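Local coordinates for protein reducing end xylose-releasing exo-oligoxylanase (Paenibacillus barengoltzii G22, PDB 5YXT) that probably hydrolyses short xylan oligosaccharides from their reducing ends, releasing xylose, as a family 8 glycoside hydrolase, at residues G11-L16 / Y373-P378; A18-G23 / A339-F344; R29-T34 / V79-Q84; D85-I90 / H141-R146. One frame throughout, in Å; residues are numbered along the deposited sequence.

Contact 1 of 4, residues G11-L16 / Y373-P378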
loop_
_atom_site.group_PDB
_atom_site.type_symbol
_atom_site.label_atom_id
_atom_site.label_comp_id
_atom_site.label_asym_id
_atom_site.label_seq_id
_atom_site.Cartn_x
_atom_site.Cartn_y
_atom_site.Cartn_z
ATOM N N GLY C 11 27.948 -15.650 0.647
ATOM C CA GLY C 11 28.586 -15.387 1.917
ATOM C C GLY C 11 28.344 -14.001 2.466
ATOM O O GLY C 11 29.019 -13.604 3.417
ATOM N N THR C 12 27.416 -13.244 1.896
ATOM C CA THR C 12 27.117 -11.901 2.363
ATOM C C THR C 12 25.657 -11.813 2.772
ATOM O O THR C 12 24.786 -12.448 2.169
ATOM C CB THR C 12 27.420 -10.839 1.291
ATOM O OG1 THR C 12 26.505 -10.982 0.196
ATOM C CG2 THR C 12 28.862 -10.989 0.786
ATOM N N TYR C 13 25.405 -11.006 3.796
ATOM C CA TYR C 13 24.114 -10.963 4.462
ATOM C C TYR C 13 23.577 -9.545 4.485
ATOM O O TYR C 13 24.321 -8.586 4.699
ATOM C CB TYR C 13 24.231 -11.515 5.885
ATOM C CG TYR C 13 24.623 -12.968 5.874
ATOM C CD1 TYR C 13 25.953 -13.356 5.701
ATOM C CD2 TYR C 13 23.661 -13.953 5.992
ATOM C CE1 TYR C 13 26.305 -14.690 5.664
ATOM C CE2 TYR C 13 24.001 -15.274 5.970
ATOM C CZ TYR C 13 25.316 -15.644 5.803
ATOM O OH TYR C 13 25.619 -16.982 5.778
ATOM N N ARG C 14 22.274 -9.433 4.264
ATOM C CA ARG C 14 21.579 -8.159 4.353
ATOM C C ARG C 14 21.438 -7.741 5.813
ATOM O O ARG C 14 21.038 -8.543 6.660
ATOM C CB ARG C 14 20.209 -8.307 3.688
ATOM C CG ARG C 14 19.379 -7.058 3.487
ATOM C CD ARG C 14 18.443 -7.201 2.250
ATOM N NE ARG C 14 17.431 -8.249 2.395
ATOM C CZ ARG C 14 17.588 -9.498 1.978
ATOM N NH1 ARG C 14 18.717 -9.842 1.390
ATOM N NH2 ARG C 14 16.622 -10.410 2.143
ATOM N N ASN C 15 21.792 -6.496 6.119
ATOM C CA ASN C 15 21.460 -5.887 7.409
ATOM C C ASN C 15 20.200 -5.074 7.151
ATOM O O ASN C 15 20.262 -3.888 6.825
ATOM C CB ASN C 15 22.595 -5.021 7.953
ATOM C CG ASN C 15 22.265 -4.401 9.310
ATOM O OD1 ASN C 15 21.094 -4.274 9.687
ATOM N ND2 ASN C 15 23.301 -4.001 10.047
ATOM N N LEU C 16 19.048 -5.738 7.291
ATOM C CA LEU C 16 17.784 -5.135 6.885
ATOM C C LEU C 16 17.478 -3.880 7.696
ATOM O O LEU C 16 16.972 -2.897 7.149
ATOM C CB LEU C 16 16.648 -6.152 7.019
ATOM C CG LEU C 16 15.383 -5.748 6.253
ATOM C CD1 LEU C 16 15.728 -5.461 4.810
ATOM C CD2 LEU C 16 14.257 -6.793 6.342
ATOM N N TYR C 373 22.332 -13.661 11.522
ATOM C CA TYR C 373 21.865 -15.047 11.556
ATOM C C TYR C 373 22.418 -15.677 10.276
ATOM O O TYR C 373 21.793 -15.613 9.214
ATOM C CB TYR C 373 20.334 -15.090 11.638
ATOM C CG TYR C 373 19.718 -16.387 12.124
ATOM C CD1 TYR C 373 20.420 -17.582 12.088
ATOM C CD2 TYR C 373 18.421 -16.406 12.624
ATOM C CE1 TYR C 373 19.840 -18.762 12.521
ATOM C CE2 TYR C 373 17.835 -17.574 13.072
ATOM C CZ TYR C 373 18.542 -18.753 13.008
ATOM O OH TYR C 373 17.941 -19.919 13.449
ATOM N N ARG C 374 23.605 -16.269 10.381
ATOM C CA ARG C 374 24.419 -16.622 9.227
ATOM C C ARG C 374 24.665 -18.117 9.110
ATOM O O ARG C 374 24.505 -18.881 10.067
ATOM C CB ARG C 374 25.774 -15.924 9.286
ATOM C CG ARG C 374 25.640 -14.438 9.446
ATOM C CD ARG C 374 26.960 -13.757 9.248
ATOM N NE ARG C 374 26.817 -12.316 9.354
ATOM C CZ ARG C 374 27.606 -11.453 8.728
ATOM N NH1 ARG C 374 28.590 -11.898 7.950
ATOM N NH2 ARG C 374 27.404 -10.151 8.880
ATOM N N ILE C 375 25.080 -18.508 7.904
ATOM C CA ILE C 375 25.546 -19.855 7.614
ATOM C C ILE C 375 27.044 -19.873 7.879
ATOM O O ILE C 375 27.817 -19.192 7.198
ATOM C CB ILE C 375 25.241 -20.270 6.171
ATOM C CG1 ILE C 375 23.730 -20.270 5.926
ATOM C CG2 ILE C 375 25.842 -21.633 5.884
ATOM C CD1 ILE C 375 23.336 -20.284 4.446
ATOM N N TRP C 376 27.450 -20.637 8.879
ATOM C CA TRP C 376 28.849 -20.706 9.271
ATOM C C TRP C 376 29.487 -21.859 8.510
ATOM O O TRP C 376 29.158 -23.026 8.746
ATOM C CB TRP C 376 28.957 -20.852 10.784
ATOM C CG TRP C 376 28.488 -19.606 11.394
ATOM C CD1 TRP C 376 27.281 -19.385 11.997
ATOM C CD2 TRP C 376 29.165 -18.350 11.371
ATOM N NE1 TRP C 376 27.187 -18.069 12.391
ATOM C CE2 TRP C 376 28.335 -17.414 12.022
ATOM C CE3 TRP C 376 30.411 -17.930 10.895
ATOM C CZ2 TRP C 376 28.706 -16.073 12.191
ATOM C CZ3 TRP C 376 30.776 -16.607 11.063
ATOM C CH2 TRP C 376 29.928 -15.694 11.713
ATOM N N MET C 377 30.416 -21.508 7.551
ATOM C CA MET C 377 30.957 -22.472 6.608
ATOM C C MET C 377 32.180 -23.177 7.190
ATOM O O MET C 377 32.880 -22.619 8.042
ATOM C CB MET C 377 31.339 -21.776 5.303
ATOM C CG MET C 377 30.169 -21.151 4.571
ATOM S SD MET C 377 29.055 -22.415 3.936
ATOM C CE MET C 377 30.054 -23.116 2.605
ATOM N N PRO C 378 32.455 -24.399 6.734
ATOM C CA PRO C 378 33.653 -25.108 7.206
ATOM C C PRO C 378 34.918 -24.323 6.884
ATOM O O PRO C 378 35.000 -23.632 5.868
ATOM C CB PRO C 378 33.611 -26.442 6.449
ATOM C CG PRO C 378 32.225 -26.579 5.933
ATOM C CD PRO C 378 31.673 -25.191 5.765
HETATM O O HOH W 1 27.708 -17.801 4.697
#

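Contact 2 of 4, residues A18-G23 / A339-F344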
loop_
_atom_site.group_PDB
_atom_site.type_symbol
_atom_site.label_atom_id
_atom_site.label_comp_id
_atom_site.label_asym_id
_atom_site.label_seq_id
_atom_site.Cartn_x
_atom_site.Cartn_y
_atom_site.Cartn_z
ATOM N N ALA C 18 19.559 -1.704 8.940
ATOM C CA ALA C 18 20.349 -0.602 8.401
ATOM C C ALA C 18 19.820 -0.168 7.045
ATOM O O ALA C 18 19.758 1.031 6.754
ATOM C CB ALA C 18 21.818 -1.005 8.306
ATOM N N GLU C 19 19.448 -1.131 6.197
ATOM C CA GLU C 19 18.801 -0.807 4.932
ATOM C C GLU C 19 17.609 0.097 5.154
ATOM O O GLU C 19 17.418 1.082 4.430
ATOM C CB GLU C 19 18.354 -2.090 4.237
ATOM C CG GLU C 19 19.463 -3.011 3.791
ATOM C CD GLU C 19 19.054 -3.820 2.573
ATOM O OE1 GLU C 19 17.840 -4.066 2.413
ATOM O OE2 GLU C 19 19.942 -4.218 1.785
ATOM N N TYR C 20 16.809 -0.226 6.163
ATOM C CA TYR C 20 15.567 0.458 6.463
ATOM C C TYR C 20 15.777 1.812 7.128
ATOM O O TYR C 20 14.806 2.558 7.276
ATOM C CB TYR C 20 14.706 -0.428 7.367
ATOM C CG TYR C 20 13.910 -1.499 6.643
ATOM C CD1 TYR C 20 14.201 -1.854 5.323
ATOM C CD2 TYR C 20 12.871 -2.166 7.290
ATOM C CE1 TYR C 20 13.462 -2.835 4.666
ATOM C CE2 TYR C 20 12.129 -3.148 6.642
ATOM C CZ TYR C 20 12.424 -3.478 5.343
ATOM O OH TYR C 20 11.673 -4.454 4.731
ATOM N N GLY C 21 17.001 2.145 7.541
ATOM C CA GLY C 21 17.300 3.475 8.039
ATOM C C GLY C 21 17.521 3.577 9.530
ATOM O O GLY C 21 17.674 4.695 10.038
ATOM N N TYR C 22 17.517 2.462 10.258
ATOM C CA TYR C 22 17.939 2.489 11.647
ATOM C C TYR C 22 19.465 2.589 11.682
ATOM O O TYR C 22 20.160 2.136 10.768
ATOM C CB TYR C 22 17.398 1.249 12.393
ATOM C CG TYR C 22 15.886 1.124 12.254
ATOM C CD1 TYR C 22 15.323 0.439 11.177
ATOM C CD2 TYR C 22 15.021 1.726 13.178
ATOM C CE1 TYR C 22 13.952 0.342 11.022
ATOM C CE2 TYR C 22 13.640 1.641 13.033
ATOM C CZ TYR C 22 13.110 0.947 11.956
ATOM O OH TYR C 22 11.752 0.847 11.785
ATOM N N GLY C 23 19.991 3.254 12.704
ATOM C CA GLY C 23 21.422 3.512 12.731
ATOM C C GLY C 23 22.211 2.244 13.003
ATOM O O GLY C 23 21.828 1.418 13.830
ATOM N N ALA C 339 6.684 -1.534 8.045
ATOM C CA ALA C 339 5.871 -1.320 9.236
ATOM C C ALA C 339 6.031 -2.467 10.234
ATOM O O ALA C 339 6.147 -2.229 11.444
ATOM C CB ALA C 339 4.406 -1.137 8.846
ATOM N N CYS C 340 6.042 -3.714 9.751
ATOM C CA CYS C 340 6.270 -4.849 10.647
ATOM C C CYS C 340 7.599 -4.715 11.379
ATOM O O CYS C 340 7.697 -5.026 12.572
ATOM C CB CYS C 340 6.223 -6.164 9.866
ATOM S SG CYS C 340 4.531 -6.697 9.400
ATOM N N VAL C 341 8.624 -4.221 10.689
ATOM C CA VAL C 341 9.936 -4.086 11.308
ATOM C C VAL C 341 9.941 -2.933 12.305
ATOM O O VAL C 341 10.546 -3.039 13.377
ATOM C CB VAL C 341 11.016 -3.924 10.221
ATOM C CG1 VAL C 341 12.358 -3.561 10.829
ATOM C CG2 VAL C 341 11.146 -5.206 9.434
ATOM N N ASP C 342 9.259 -1.820 11.981
ATOM C CA ASP C 342 9.219 -0.685 12.908
ATOM C C ASP C 342 8.465 -1.024 14.186
ATOM O O ASP C 342 8.849 -0.576 15.275
ATOM C CB ASP C 342 8.584 0.549 12.271
ATOM C CG ASP C 342 8.896 1.809 13.055
ATOM O OD1 ASP C 342 10.101 2.144 13.148
ATOM O OD2 ASP C 342 7.961 2.443 13.608
ATOM N N LEU C 343 7.370 -1.770 14.077
ATOM C CA LEU C 343 6.700 -2.229 15.286
ATOM C C LEU C 343 7.654 -3.050 16.148
ATOM O O LEU C 343 7.793 -2.805 17.349
ATOM C CB LEU C 343 5.456 -3.039 14.924
ATOM C CG LEU C 343 4.656 -3.663 16.065
ATOM C CD1 LEU C 343 3.986 -2.608 16.921
ATOM C CD2 LEU C 343 3.609 -4.612 15.461
ATOM N N PHE C 344 8.356 -4.002 15.535
ATOM C CA PHE C 344 9.298 -4.819 16.294
ATOM C C PHE C 344 10.410 -3.973 16.900
ATOM O O PHE C 344 10.794 -4.175 18.060
ATOM C CB PHE C 344 9.886 -5.903 15.390
ATOM C CG PHE C 344 11.051 -6.622 15.999
ATOM C CD1 PHE C 344 10.869 -7.453 17.100
ATOM C CD2 PHE C 344 12.328 -6.460 15.477
ATOM C CE1 PHE C 344 11.963 -8.125 17.677
ATOM C CE2 PHE C 344 13.426 -7.126 16.045
ATOM C CZ PHE C 344 13.242 -7.949 17.145
#

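Contact 3 of 4, residues R29-T34 / V79-Q84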
loop_
_atom_site.group_PDB
_atom_site.type_symbol
_atom_site.label_atom_id
_atom_site.label_comp_id
_atom_site.label_asym_id
_atom_site.label_seq_id
_atom_site.Cartn_x
_atom_site.Cartn_y
_atom_site.Cartn_z
ATOM N N ARG C 29 23.855 -1.831 19.407
ATOM C CA ARG C 29 23.561 -1.689 20.830
ATOM C C ARG C 29 22.295 -2.447 21.207
ATOM O O ARG C 29 22.232 -3.064 22.269
ATOM C CB ARG C 29 23.430 -0.211 21.203
ATOM N N ARG C 30 21.277 -2.419 20.345
ATOM C CA ARG C 30 20.058 -3.174 20.619
ATOM C C ARG C 30 20.340 -4.669 20.712
ATOM O O ARG C 30 19.845 -5.349 21.619
ATOM C CB ARG C 30 19.017 -2.894 19.541
ATOM C CG ARG C 30 17.627 -3.419 19.872
ATOM C CD ARG C 30 17.043 -2.762 21.121
ATOM N NE ARG C 30 16.530 -1.430 20.826
ATOM C CZ ARG C 30 15.426 -1.186 20.130
ATOM N NH1 ARG C 30 14.699 -2.192 19.662
ATOM N NH2 ARG C 30 15.047 0.068 19.904
ATOM N N LEU C 31 21.131 -5.198 19.776
ATOM C CA LEU C 31 21.483 -6.613 19.820
ATOM C C LEU C 31 22.236 -6.957 21.103
ATOM O O LEU C 31 21.908 -7.933 21.791
ATOM C CB LEU C 31 22.311 -6.984 18.589
ATOM C CG LEU C 31 22.715 -8.456 18.467
ATOM C CD1 LEU C 31 21.502 -9.373 18.620
ATOM C CD2 LEU C 31 23.407 -8.709 17.141
ATOM N N ASP C 32 23.255 -6.166 21.441
ATOM C CA ASP C 32 24.037 -6.467 22.637
ATOM C C ASP C 32 23.211 -6.290 23.907
ATOM O O ASP C 32 23.336 -7.088 24.838
ATOM C CB ASP C 32 25.293 -5.600 22.680
ATOM C CG ASP C 32 26.210 -5.866 21.506
ATOM O OD1 ASP C 32 26.223 -7.026 21.043
ATOM O OD2 ASP C 32 26.900 -4.926 21.036
ATOM N N GLU C 33 22.362 -5.256 23.970
ATOM C CA GLU C 33 21.505 -5.096 25.145
ATOM C C GLU C 33 20.514 -6.252 25.262
ATOM O O GLU C 33 20.198 -6.704 26.369
ATOM C CB GLU C 33 20.753 -3.763 25.091
ATOM C CG GLU C 33 21.592 -2.539 25.421
ATOM C CD GLU C 33 20.905 -1.239 25.019
ATOM O OE1 GLU C 33 19.898 -1.305 24.278
ATOM O OE2 GLU C 33 21.368 -0.153 25.448
ATOM N N THR C 34 20.014 -6.744 24.125
ATOM C CA THR C 34 19.097 -7.876 24.147
ATOM C C THR C 34 19.793 -9.142 24.622
ATOM O O THR C 34 19.255 -9.880 25.455
ATOM C CB THR C 34 18.502 -8.095 22.761
ATOM O OG1 THR C 34 17.808 -6.912 22.361
ATOM C CG2 THR C 34 17.536 -9.273 22.783
ATOM N N VAL C 79 25.871 -19.797 19.186
ATOM C CA VAL C 79 26.843 -19.919 18.108
ATOM C C VAL C 79 26.727 -18.747 17.135
ATOM O O VAL C 79 27.736 -18.297 16.582
ATOM C CB VAL C 79 26.711 -21.288 17.406
ATOM C CG1 VAL C 79 25.339 -21.467 16.780
ATOM C CG2 VAL C 79 27.851 -21.503 16.363
ATOM N N GLN C 80 25.528 -18.197 16.931
ATOM C CA GLN C 80 25.423 -17.016 16.077
ATOM C C GLN C 80 26.083 -15.802 16.728
ATOM O O GLN C 80 26.718 -14.992 16.048
ATOM C CB GLN C 80 23.956 -16.725 15.759
ATOM C CG GLN C 80 23.293 -17.764 14.857
ATOM C CD GLN C 80 23.938 -17.860 13.492
ATOM O OE1 GLN C 80 24.593 -16.937 13.042
ATOM N NE2 GLN C 80 23.756 -18.997 12.827
ATOM N N TYR C 81 25.944 -15.669 18.039
ATOM C CA TYR C 81 26.495 -14.547 18.787
ATOM C C TYR C 81 27.925 -14.785 19.275
ATOM O O TYR C 81 28.493 -13.902 19.925
ATOM C CB TYR C 81 25.580 -14.222 19.977
ATOM C CG TYR C 81 25.727 -12.802 20.482
ATOM C CD1 TYR C 81 25.288 -11.725 19.731
ATOM C CD2 TYR C 81 26.312 -12.547 21.709
ATOM C CE1 TYR C 81 25.432 -10.428 20.197
ATOM C CE2 TYR C 81 26.454 -11.265 22.184
ATOM C CZ TYR C 81 26.015 -10.211 21.427
ATOM O OH TYR C 81 26.169 -8.937 21.915
ATOM N N ASP C 82 28.514 -15.953 18.991
ATOM C CA ASP C 82 29.927 -16.242 19.276
ATOM C C ASP C 82 30.208 -16.288 20.780
ATOM O O ASP C 82 31.107 -15.612 21.285
ATOM C CB ASP C 82 30.854 -15.234 18.590
ATOM C CG ASP C 82 32.252 -15.764 18.403
ATOM O OD1 ASP C 82 32.494 -16.942 18.738
ATOM O OD2 ASP C 82 33.118 -14.995 17.931
ATOM N N ARG C 83 29.434 -17.095 21.504
ATOM C CA ARG C 83 29.720 -17.364 22.916
ATOM C C ARG C 83 29.740 -18.870 23.132
ATOM O O ARG C 83 28.722 -19.500 23.447
ATOM C CB ARG C 83 28.733 -16.664 23.830
ATOM C CG ARG C 83 29.198 -15.237 24.140
ATOM C CD ARG C 83 28.058 -14.270 24.013
ATOM N NE ARG C 83 28.282 -12.928 24.583
ATOM C CZ ARG C 83 29.075 -11.983 24.066
ATOM N NH1 ARG C 83 29.736 -12.189 22.925
ATOM N NH2 ARG C 83 29.176 -10.806 24.685
ATOM N N GLN C 84 30.936 -19.441 22.978
ATOM C CA GLN C 84 31.108 -20.881 23.112
ATOM C C GLN C 84 30.860 -21.347 24.535
ATOM O O GLN C 84 30.386 -22.468 24.740
ATOM C CB GLN C 84 32.515 -21.280 22.662
ATOM C CG GLN C 84 32.695 -22.780 22.534
ATOM C CD GLN C 84 34.027 -23.144 21.908
ATOM O OE1 GLN C 84 34.259 -24.290 21.519
ATOM N NE2 GLN C 84 34.908 -22.168 21.806
#

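Contact 4 of 4, residues D85-I90 / H141-R146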
loop_
_atom_site.group_PDB
_atom_site.type_symbol
_atom_site.label_atom_id
_atom_site.label_comp_id
_atom_site.label_asym_id
_atom_site.label_seq_id
_atom_site.Cartn_x
_atom_site.Cartn_y
_atom_site.Cartn_z
ATOM N N ASP C 85 31.179 -20.509 25.530
ATOM C CA ASP C 85 30.962 -20.907 26.913
ATOM C C ASP C 85 29.486 -21.185 27.182
ATOM O O ASP C 85 29.143 -22.202 27.792
ATOM C CB ASP C 85 31.513 -19.840 27.867
ATOM C CG ASP C 85 30.961 -18.442 27.595
ATOM O OD1 ASP C 85 30.719 -18.080 26.410
ATOM O OD2 ASP C 85 30.775 -17.695 28.588
ATOM N N VAL C 86 28.592 -20.302 26.728
ATOM C CA VAL C 86 27.160 -20.551 26.897
ATOM C C VAL C 86 26.735 -21.774 26.091
ATOM O O VAL C 86 26.022 -22.649 26.589
ATOM C CB VAL C 86 26.341 -19.310 26.500
ATOM C CG1 VAL C 86 24.854 -19.667 26.400
ATOM C CG2 VAL C 86 26.559 -18.187 27.495
ATOM N N PHE C 87 27.183 -21.856 24.839
ATOM C CA PHE C 87 26.892 -23.015 24.002
ATOM C C PHE C 87 27.253 -24.317 24.703
ATOM O O PHE C 87 26.432 -25.236 24.781
ATOM C CB PHE C 87 27.644 -22.888 22.673
ATOM C CG PHE C 87 27.280 -23.952 21.667
ATOM C CD1 PHE C 87 27.789 -25.230 21.778
ATOM C CD2 PHE C 87 26.409 -23.666 20.612
ATOM C CE1 PHE C 87 27.445 -26.224 20.858
ATOM C CE2 PHE C 87 26.075 -24.644 19.688
ATOM C CZ PHE C 87 26.591 -25.926 19.815
ATOM N N ASP C 88 28.480 -24.409 25.237
ATOM C CA ASP C 88 28.923 -25.672 25.817
ATOM C C ASP C 88 28.172 -26.003 27.099
ATOM O O ASP C 88 27.874 -27.174 27.362
ATOM C CB ASP C 88 30.430 -25.634 26.076
ATOM C CG ASP C 88 31.247 -25.818 24.807
ATOM O OD1 ASP C 88 30.652 -26.132 23.752
ATOM O OD2 ASP C 88 32.490 -25.663 24.856
ATOM N N ARG C 89 27.830 -24.990 27.894
ATOM C CA ARG C 89 27.050 -25.231 29.099
ATOM C C ARG C 89 25.689 -25.824 28.761
ATOM O O ARG C 89 25.251 -26.800 29.383
ATOM C CB ARG C 89 26.908 -23.926 29.886
ATOM C CG ARG C 89 28.150 -23.546 30.707
ATOM C CD ARG C 89 28.033 -22.118 31.218
ATOM N NE ARG C 89 29.094 -21.733 32.151
ATOM C CZ ARG C 89 29.090 -22.001 33.455
ATOM N NH1 ARG C 89 30.104 -21.592 34.217
ATOM N NH2 ARG C 89 28.086 -22.689 33.999
ATOM N N ILE C 90 25.000 -25.246 27.772
ATOM C CA ILE C 90 23.687 -25.763 27.375
ATOM C C ILE C 90 23.820 -27.179 26.830
ATOM O O ILE C 90 23.088 -28.095 27.227
ATOM C CB ILE C 90 23.026 -24.827 26.344
ATOM C CG1 ILE C 90 22.837 -23.411 26.922
ATOM C CG2 ILE C 90 21.690 -25.409 25.878
ATOM C CD1 ILE C 90 22.198 -22.396 25.924
ATOM N N HIS C 141 32.105 -25.609 12.841
ATOM C CA HIS C 141 32.737 -24.773 11.821
ATOM C C HIS C 141 33.326 -23.493 12.398
ATOM O O HIS C 141 34.419 -23.075 11.982
ATOM C CB HIS C 141 31.730 -24.442 10.721
ATOM C CG HIS C 141 31.218 -25.649 10.001
ATOM N ND1 HIS C 141 30.112 -25.614 9.181
ATOM C CD2 HIS C 141 31.661 -26.930 9.988
ATOM C CE1 HIS C 141 29.898 -26.822 8.691
ATOM N NE2 HIS C 141 30.822 -27.638 9.166
ATOM N N ARG C 142 32.625 -22.846 13.338
ATOM C CA ARG C 142 33.143 -21.594 13.893
ATOM C C ARG C 142 34.324 -21.842 14.824
ATOM O O ARG C 142 35.278 -21.061 14.842
ATOM C CB ARG C 142 32.074 -20.828 14.683
ATOM C CG ARG C 142 30.800 -20.446 13.959
ATOM C CD ARG C 142 30.179 -19.181 14.614
ATOM N NE ARG C 142 31.076 -18.019 14.571
ATOM C CZ ARG C 142 30.721 -16.787 14.933
ATOM N NH1 ARG C 142 29.502 -16.550 15.399
ATOM N NH2 ARG C 142 31.579 -15.785 14.842
ATOM N N TRP C 143 34.254 -22.893 15.646
ATOM C CA TRP C 143 35.177 -23.059 16.758
ATOM C C TRP C 143 36.023 -24.308 16.682
ATOM O O TRP C 143 37.081 -24.342 17.318
ATOM C CB TRP C 143 34.416 -23.094 18.090
ATOM C CG TRP C 143 33.506 -21.948 18.321
ATOM C CD1 TRP C 143 33.757 -20.631 18.063
ATOM C CD2 TRP C 143 32.199 -22.004 18.899
ATOM N NE1 TRP C 143 32.675 -19.866 18.424
ATOM C CE2 TRP C 143 31.706 -20.684 18.945
ATOM C CE3 TRP C 143 31.387 -23.046 19.364
ATOM C CZ2 TRP C 143 30.444 -20.375 19.447
ATOM C CZ3 TRP C 143 30.135 -22.739 19.861
ATOM C CH2 TRP C 143 29.679 -21.413 19.901
ATOM N N GLY C 144 35.575 -25.338 15.969
ATOM C CA GLY C 144 36.301 -26.584 15.896
ATOM C C GLY C 144 35.828 -27.590 16.922
ATOM O O GLY C 144 35.514 -27.229 18.064
ATOM N N ASP C 145 35.764 -28.857 16.517
ATOM C CA ASP C 145 35.418 -29.920 17.444
ATOM C C ASP C 145 36.399 -29.934 18.608
ATOM O O ASP C 145 37.585 -29.636 18.449
ATOM C CB ASP C 145 35.438 -31.275 16.731
ATOM C CG ASP C 145 34.145 -31.570 16.003
ATOM O OD1 ASP C 145 33.446 -30.605 15.640
ATOM O OD2 ASP C 145 33.832 -32.767 15.798
ATOM N N ARG C 146 35.884 -30.257 19.788
ATOM C CA ARG C 146 36.716 -30.571 20.939
ATOM C C ARG C 146 36.445 -32.021 21.307
ATOM O O ARG C 146 35.892 -32.766 20.496
ATOM C CB ARG C 146 36.404 -29.624 22.092
ATOM C CG ARG C 146 37.599 -29.175 22.892
ATOM C CD ARG C 146 37.113 -28.214 23.948
ATOM N NE ARG C 146 36.116 -27.342 23.349
ATOM C CZ ARG C 146 35.000 -26.952 23.941
ATOM N NH1 ARG C 146 34.714 -27.340 25.177
ATOM N NH2 ARG C 146 34.169 -26.157 23.286
#

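Contact 1 of 4, residues G11-L16 / Y373-P378
The chain passes closest to itself here at Y13 and R374, whose CA atoms lie 7.4 Å apart, in two loop segments that exchange no backbone-to-backbone bond. Y13 makes the bridge with its ring and hydroxyl. With CG set anti to its own carbonyl carbon (chi1 -64°), the ring lies over the extended side chain of R374, and CG of R374 stands 3.7 Å from the ring centroid, almost on the normal: a CH-pi contact. The guanidinium then runs out past CD1, its plane tilted 31° from the ring, while NE turns to the carbonyl of G371. At the far end, I375 N donates to Y13 OH at 2.7 Å with a fairly straight N-H. A water lies 2.5 Å from Y13 OH and donates to I375 O, closing a small ring of bonds around I375. A phenylalanine here would probably leave I375 N without its acceptor and the water without its tyrosine partner. NE1 of W275, on helix 263-276, bonds to Y373 O. The arrangement joins a loop near each end of the chain, in the (alpha/alpha)6 barrel fold characteristic of family 8 glycoside hydrolases.

Contact 2 of 4, residues A18-G23 / A339-F344
Two tyrosines, Y20 and Y22, reach from the end of helix 16-20 to V341 and D342 on helix 335-345. The apolar share falls to V341: its CG2 lies 3.6 Å from CE2 of Y20, the two side chains crossing at about a right angle, and its CG1 sits 4.2 Å from CE1 of Y22. Between the tyrosines, G21 ends the helix in a Schellman motif with positive phi. The polar share is one short bond, Y22 OH donating to D342 OD1 at 2.5 Å. It uses the anti lone pair of that oxygen, and the carboxylate lies at the ring's edge, only 24° from coplanar. D342 reaches it with CG anti to the backbone N (chi1 -164°). Its other oxygen, OD2, bonds to ND1 of H4 of the second subunit. One buried carboxylate thus joins a tyrosine of its own chain to a histidine of a neighbour, and both partners would probably help to stabilise its negative charge.

Contact 3 of 4, residues R29-T34 / V79-Q84
L31 and Y81 carry the sound part of this contact, CG of the leucine packing 3.8 Å from CE1 of the tyrosine. Their side chains run past each other in opposite directions. In Y81, CG is anti to the backbone N (chi1 -157°), which sends the ring out from the end of helix 68-80 toward helix 24-40. L31 takes a similar first torsion, and its CD2 joins CG against the same ring carbon. The carboxylate of D32 lies near the hydroxyl at the ring's edge, but OD1 and OH are modelled too close, so the detail there is doubtful. Within its own segment, Y81 is covered by R83, whose guanidinium lays a face over CE2. W35, from helix 24-40, stacks on Y81 and makes a cation-pi contact with R83. One turn along helix 24-40, T34 OG1 donates back to R30 O at 2.7 Å. This is packing of the end of helix 68-80 against helix 24-40, within the (alpha/alpha)6 barrel fold of family 8.

Contact 4 of 4, residues D85-I90 / H141-R146
OD2 of D88 is gripped by both terminal nitrogens of R146 in a salt bridge that joins helix 84-98 to the loop after helix 126-143. The bond from R146 NH1 to D88 OD2 measures 2.8 Å but is bent and weak; the one from NH2 is modelled very short, and that nitrogen's position is less sure. OD1 of D88 is taken by the hydroxyl of Y152. Next to this, F87 sets CG anti to its backbone N (chi1 -173°), carrying its ring to W143, which points the edge of its six-membered ring at the phenylalanine's face in a T-shaped stack, planes at 79°. CZ3 of W143 comes nearest, 3.6 Å from CG of F87. Replacing F87 by an alanine is likely to open a gap beside W143 and leave its ring edge without an aromatic face. NE1 of W143 bonds to D82. F87 also packs on helices 68-80 and 126-143, while V86, R89 and I90 of its own helix reach Y48 of strand 48-51.

Contact 1 joins the two ends of the chain and spans the other three; contact 2 in turn encloses contacts 3 and 4, which follow in series. Centres of contacts 1 and 3 lie about 15 Å apart, as do those of 3 and 4; those of 2 and 4 are about 32 Å apart. Helices 68-80 and 84-98, consecutive in the chain, bring contacts 3 and 4 to the same side of its centre. The tail after helix 355-369 packs onto both: Q80 probably bonds to R374 and W376, and H141 to W376. V79 probably bonds to R142. Contact 2 touches contact 1 by packing of R14 on E19 and lies at the interface with another subunit, so the chain's ends are fastened into the helical fold.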